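PDB 6OZU: eukaryotic translation initiation factor 4 gamma 5 from Trypanosoma cruzi, which probably acts as a scaffold in translation initiation, its MIF4G domain being a helical repeat module of the kind that binds the helicase eIF4A. Local coordinates for residues E150-L161 and K200-M211. Sequence-based numbering, arbitrary orientation.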
# COMPACT_ATOMS: atom_id res chain seq x y z
N GLU A 150 9.85 -0.65 -3.64
CA GLU A 150 10.41 -0.24 -2.34
C GLU A 150 10.50 1.31 -2.29
O GLU A 150 10.21 1.90 -1.25
CB GLU A 150 11.81 -0.87 -2.19
CG GLU A 150 12.20 -1.28 -0.78
CD GLU A 150 13.63 -1.77 -0.59
OE1 GLU A 150 13.94 -2.90 -1.03
OE2 GLU A 150 14.45 -1.03 0.01
N LYS A 151 10.83 1.95 -3.44
CA LYS A 151 10.94 3.41 -3.64
C LYS A 151 9.64 4.17 -3.41
O LYS A 151 9.68 5.32 -2.97
CB LYS A 151 11.49 3.77 -5.05
CG LYS A 151 11.96 2.62 -5.96
CD LYS A 151 11.90 3.09 -7.41
CE LYS A 151 12.86 2.40 -8.35
NZ LYS A 151 14.25 2.95 -8.23
N VAL A 152 8.48 3.56 -3.72
CA VAL A 152 7.15 4.16 -3.50
C VAL A 152 6.86 4.22 -2.00
O VAL A 152 6.43 5.25 -1.49
CB VAL A 152 6.03 3.41 -4.28
CG1 VAL A 152 4.64 3.97 -3.96
CG2 VAL A 152 6.29 3.47 -5.79
N VAL A 153 7.15 3.10 -1.31
CA VAL A 153 7.00 2.95 0.13
C VAL A 153 7.85 4.01 0.86
O VAL A 153 7.32 4.73 1.71
CB VAL A 153 7.32 1.50 0.58
CG1 VAL A 153 6.99 1.28 2.07
CG2 VAL A 153 6.57 0.49 -0.29
N LEU A 154 9.11 4.16 0.45
CA LEU A 154 10.05 5.14 0.98
C LEU A 154 9.55 6.57 0.81
O LEU A 154 9.60 7.33 1.79
CB LEU A 154 11.42 4.97 0.32
CG LEU A 154 12.52 5.97 0.70
CD1 LEU A 154 12.96 5.80 2.15
CD2 LEU A 154 13.67 5.90 -0.26
N HIS A 155 9.06 6.94 -0.41
CA HIS A 155 8.51 8.28 -0.72
C HIS A 155 7.27 8.61 0.10
O HIS A 155 7.11 9.75 0.52
CB HIS A 155 8.21 8.46 -2.23
CG HIS A 155 7.88 9.88 -2.65
ND1 HIS A 155 8.77 10.65 -3.38
CD2 HIS A 155 6.74 10.60 -2.46
CE1 HIS A 155 8.16 11.81 -3.58
NE2 HIS A 155 6.95 11.83 -3.04
N VAL A 156 6.39 7.61 0.35
CA VAL A 156 5.18 7.83 1.15
C VAL A 156 5.58 8.12 2.60
O VAL A 156 5.07 9.09 3.19
CB VAL A 156 4.17 6.65 1.06
CG1 VAL A 156 3.12 6.73 2.18
CG2 VAL A 156 3.51 6.58 -0.30
N LEU A 157 6.49 7.28 3.18
CA LEU A 157 7.01 7.40 4.55
C LEU A 157 7.76 8.71 4.78
O LEU A 157 7.72 9.26 5.87
CB LEU A 157 7.87 6.18 4.93
CG LEU A 157 7.13 4.84 5.06
CD1 LEU A 157 8.07 3.74 5.41
CD2 LEU A 157 6.04 4.92 6.07
N GLU A 158 8.40 9.24 3.73
CA GLU A 158 9.08 10.54 3.76
C GLU A 158 8.08 11.64 4.12
O GLU A 158 8.30 12.31 5.12
CB GLU A 158 9.73 10.86 2.42
CG GLU A 158 11.07 10.18 2.20
CD GLU A 158 11.86 10.80 1.06
OE1 GLU A 158 12.09 12.03 1.10
OE2 GLU A 158 12.23 10.05 0.13
N TRP A 159 6.95 11.79 3.38
CA TRP A 159 5.96 12.82 3.70
C TRP A 159 5.10 12.46 4.90
O TRP A 159 4.69 13.34 5.65
CB TRP A 159 5.09 13.24 2.49
CG TRP A 159 4.27 12.16 1.85
CD1 TRP A 159 4.53 11.53 0.66
CD2 TRP A 159 2.96 11.70 2.26
NE1 TRP A 159 3.49 10.70 0.32
CE2 TRP A 159 2.52 10.76 1.31
CE3 TRP A 159 2.10 12.03 3.34
CZ2 TRP A 159 1.29 10.10 1.42
CZ3 TRP A 159 0.89 11.37 3.44
CH2 TRP A 159 0.49 10.43 2.49
N LEU A 160 4.87 11.16 5.12
CA LEU A 160 4.08 10.68 6.26
C LEU A 160 4.77 11.01 7.59
O LEU A 160 4.08 11.42 8.53
CB LEU A 160 3.85 9.17 6.12
CG LEU A 160 2.73 8.54 6.93
CD1 LEU A 160 1.36 8.87 6.34
CD2 LEU A 160 2.91 7.04 6.99
N LEU A 161 6.12 10.87 7.65
CA LEU A 161 6.91 11.14 8.85
C LEU A 161 7.52 12.53 8.91
O LEU A 161 7.50 13.15 9.98
CB LEU A 161 8.02 10.09 9.03
CG LEU A 161 7.61 8.60 9.18
CD1 LEU A 161 8.85 7.72 9.09
CD2 LEU A 161 6.87 8.34 10.50
N LYS A 200 13.16 -5.95 3.54
CA LYS A 200 12.94 -4.86 2.58
C LYS A 200 12.37 -3.63 3.28
O LYS A 200 12.78 -2.51 2.96
CB LYS A 200 12.01 -5.31 1.45
CG LYS A 200 12.66 -6.01 0.29
CD LYS A 200 11.60 -6.44 -0.73
CE LYS A 200 12.14 -6.68 -2.12
NZ LYS A 200 11.95 -5.50 -3.03
N PHE A 201 11.42 -3.82 4.22
CA PHE A 201 10.81 -2.73 4.98
C PHE A 201 11.80 -2.14 5.97
O PHE A 201 11.80 -0.93 6.19
CB PHE A 201 9.53 -3.20 5.70
CG PHE A 201 8.72 -2.09 6.33
CD1 PHE A 201 8.04 -1.15 5.54
CD2 PHE A 201 8.58 -2.01 7.71
CE1 PHE A 201 7.29 -0.13 6.13
CE2 PHE A 201 7.81 -0.99 8.30
CZ PHE A 201 7.16 -0.07 7.50
N ARG A 202 12.65 -2.99 6.55
CA ARG A 202 13.72 -2.60 7.49
C ARG A 202 14.72 -1.68 6.77
O ARG A 202 15.13 -0.67 7.34
CB ARG A 202 14.40 -3.85 8.08
CG ARG A 202 15.46 -3.54 9.11
CD ARG A 202 16.30 -4.76 9.44
NE ARG A 202 17.24 -4.50 10.53
CZ ARG A 202 18.47 -3.99 10.41
NH1 ARG A 202 18.91 -3.57 9.24
NH2 ARG A 202 19.23 -3.85 11.49
N ALA A 203 15.06 -2.02 5.52
CA ALA A 203 15.95 -1.26 4.64
C ALA A 203 15.42 0.15 4.35
O ALA A 203 16.20 1.10 4.32
CB ALA A 203 16.14 -2.01 3.33
N VAL A 204 14.09 0.28 4.15
CA VAL A 204 13.36 1.54 3.91
C VAL A 204 13.51 2.45 5.14
O VAL A 204 13.82 3.63 4.98
CB VAL A 204 11.87 1.26 3.53
CG1 VAL A 204 11.00 2.52 3.62
CG2 VAL A 204 11.79 0.67 2.15
N LEU A 205 13.33 1.88 6.34
CA LEU A 205 13.47 2.62 7.59
C LEU A 205 14.90 3.04 7.83
O LEU A 205 15.09 4.10 8.42
CB LEU A 205 12.89 1.87 8.80
CG LEU A 205 11.44 1.38 8.71
CD1 LEU A 205 11.05 0.70 9.98
CD2 LEU A 205 10.47 2.52 8.39
N GLU A 206 15.88 2.27 7.35
CA GLU A 206 17.31 2.60 7.47
C GLU A 206 17.66 3.78 6.56
O GLU A 206 18.49 4.59 6.94
CB GLU A 206 18.22 1.40 7.16
CG GLU A 206 18.31 0.36 8.27
CD GLU A 206 19.14 0.71 9.49
OE1 GLU A 206 18.68 0.40 10.61
OE2 GLU A 206 20.25 1.28 9.34
N GLU A 207 17.00 3.88 5.38
CA GLU A 207 17.16 4.99 4.44
C GLU A 207 16.65 6.30 5.02
O GLU A 207 17.33 7.32 4.92
CB GLU A 207 16.48 4.71 3.11
CG GLU A 207 17.39 3.98 2.15
CD GLU A 207 16.79 3.70 0.79
OE1 GLU A 207 17.19 4.39 -0.19
OE2 GLU A 207 15.95 2.78 0.70
N LEU A 208 15.46 6.29 5.64
CA LEU A 208 14.88 7.46 6.30
C LEU A 208 15.81 7.97 7.42
O LEU A 208 15.81 9.16 7.73
CB LEU A 208 13.50 7.12 6.88
CG LEU A 208 12.40 6.75 5.89
CD1 LEU A 208 11.34 5.94 6.56
CD2 LEU A 208 11.82 7.97 5.22
N MET A 209 16.62 7.09 8.00
CA MET A 209 17.58 7.41 9.04
C MET A 209 18.75 8.23 8.53
O MET A 209 19.47 8.83 9.33
CB MET A 209 18.11 6.13 9.62
CG MET A 209 17.25 5.60 10.65
SD MET A 209 18.31 4.77 11.74
CE MET A 209 19.35 6.19 12.30
N HIS A 210 18.96 8.21 7.21
CA HIS A 210 20.03 8.97 6.58
C HIS A 210 19.40 10.12 5.80
O HIS A 210 19.77 10.41 4.66
CB HIS A 210 20.95 8.04 5.77
CG HIS A 210 21.68 7.05 6.65
ND1 HIS A 210 21.23 5.75 6.80
CD2 HIS A 210 22.76 7.23 7.45
CE1 HIS A 210 22.06 5.17 7.65
NE2 HIS A 210 23.00 6.02 8.08
N MET A 211 18.39 10.77 6.45
CA MET A 211 17.63 11.93 5.96
C MET A 211 17.55 13.01 7.04
O MET A 211 16.59 13.79 7.11
CB MET A 211 16.25 11.51 5.47
CG MET A 211 16.29 10.84 4.13
SD MET A 211 14.66 10.32 3.58
CE MET A 211 15.12 9.29 2.21
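The Phe201 ring meets Val153 and Leu157 across this helix pair: Val153 CG1 lies at the ring edge, near its plane, while Leu157 CD1 comes in obliquely, 4.0 Å from Phe201 CE1. The Phe201 side chain sets out away from helix 150-162, but with CG anti to the backbone N (chi1 -171°) the ring comes back to within reach of Val153 and Leu157. Three side chains act as knobs, illustrating knobs-into-holes packing between neighbouring helices of a helical-repeat domain. Leu157 sits among Phe201, Val204, Leu205 and Leu208; its CD1 branch reaches Val204 CG1 at 3.6 Å and Leu205 CD2 at 4.0 Å. Leu208 answers from the other helix, seated among Leu154, Leu157, Glu158 and Leu161, with CD1 against Leu157 CB and Leu161 CD1 and CD2 against Glu158 CG. Leu154, whose CG points beside its own carbonyl carbon (chi1 177°), sets CD1 against the Val204 carbonyl oxygen and Glu207 CB. Both ends are more polar. Glu150, the third knob, enters a hole made by Lys200, Ala203, Val204 and Glu207; its extended chain runs past Val204 in the opposite sense, Glu150 CG 3.5 Å from Val204 CG2, and its OE1 makes a long salt bridge of 3.8 Å to Lys200 NZ. Glu150 OE2 lies 4.2 Å from Glu207 OE2, an approach of like charges that probably costs some energy. At the far end Met211, which closes the type I turn begun at Leu208, brings CE to 3.6 Å from Glu158 OE2. The local axes of 150-161 and 200-208 approach to 9.8 Å and cross at -45°. Helix 150-162 lies between helix 194-208 and helix 82-112, whose Phe99 packs on Val152 and Val156; Phe143 of helix 118-144 touches both Val153 and Lys200, bordering both partners, and helix 215-235 meets Leu205 and Met209.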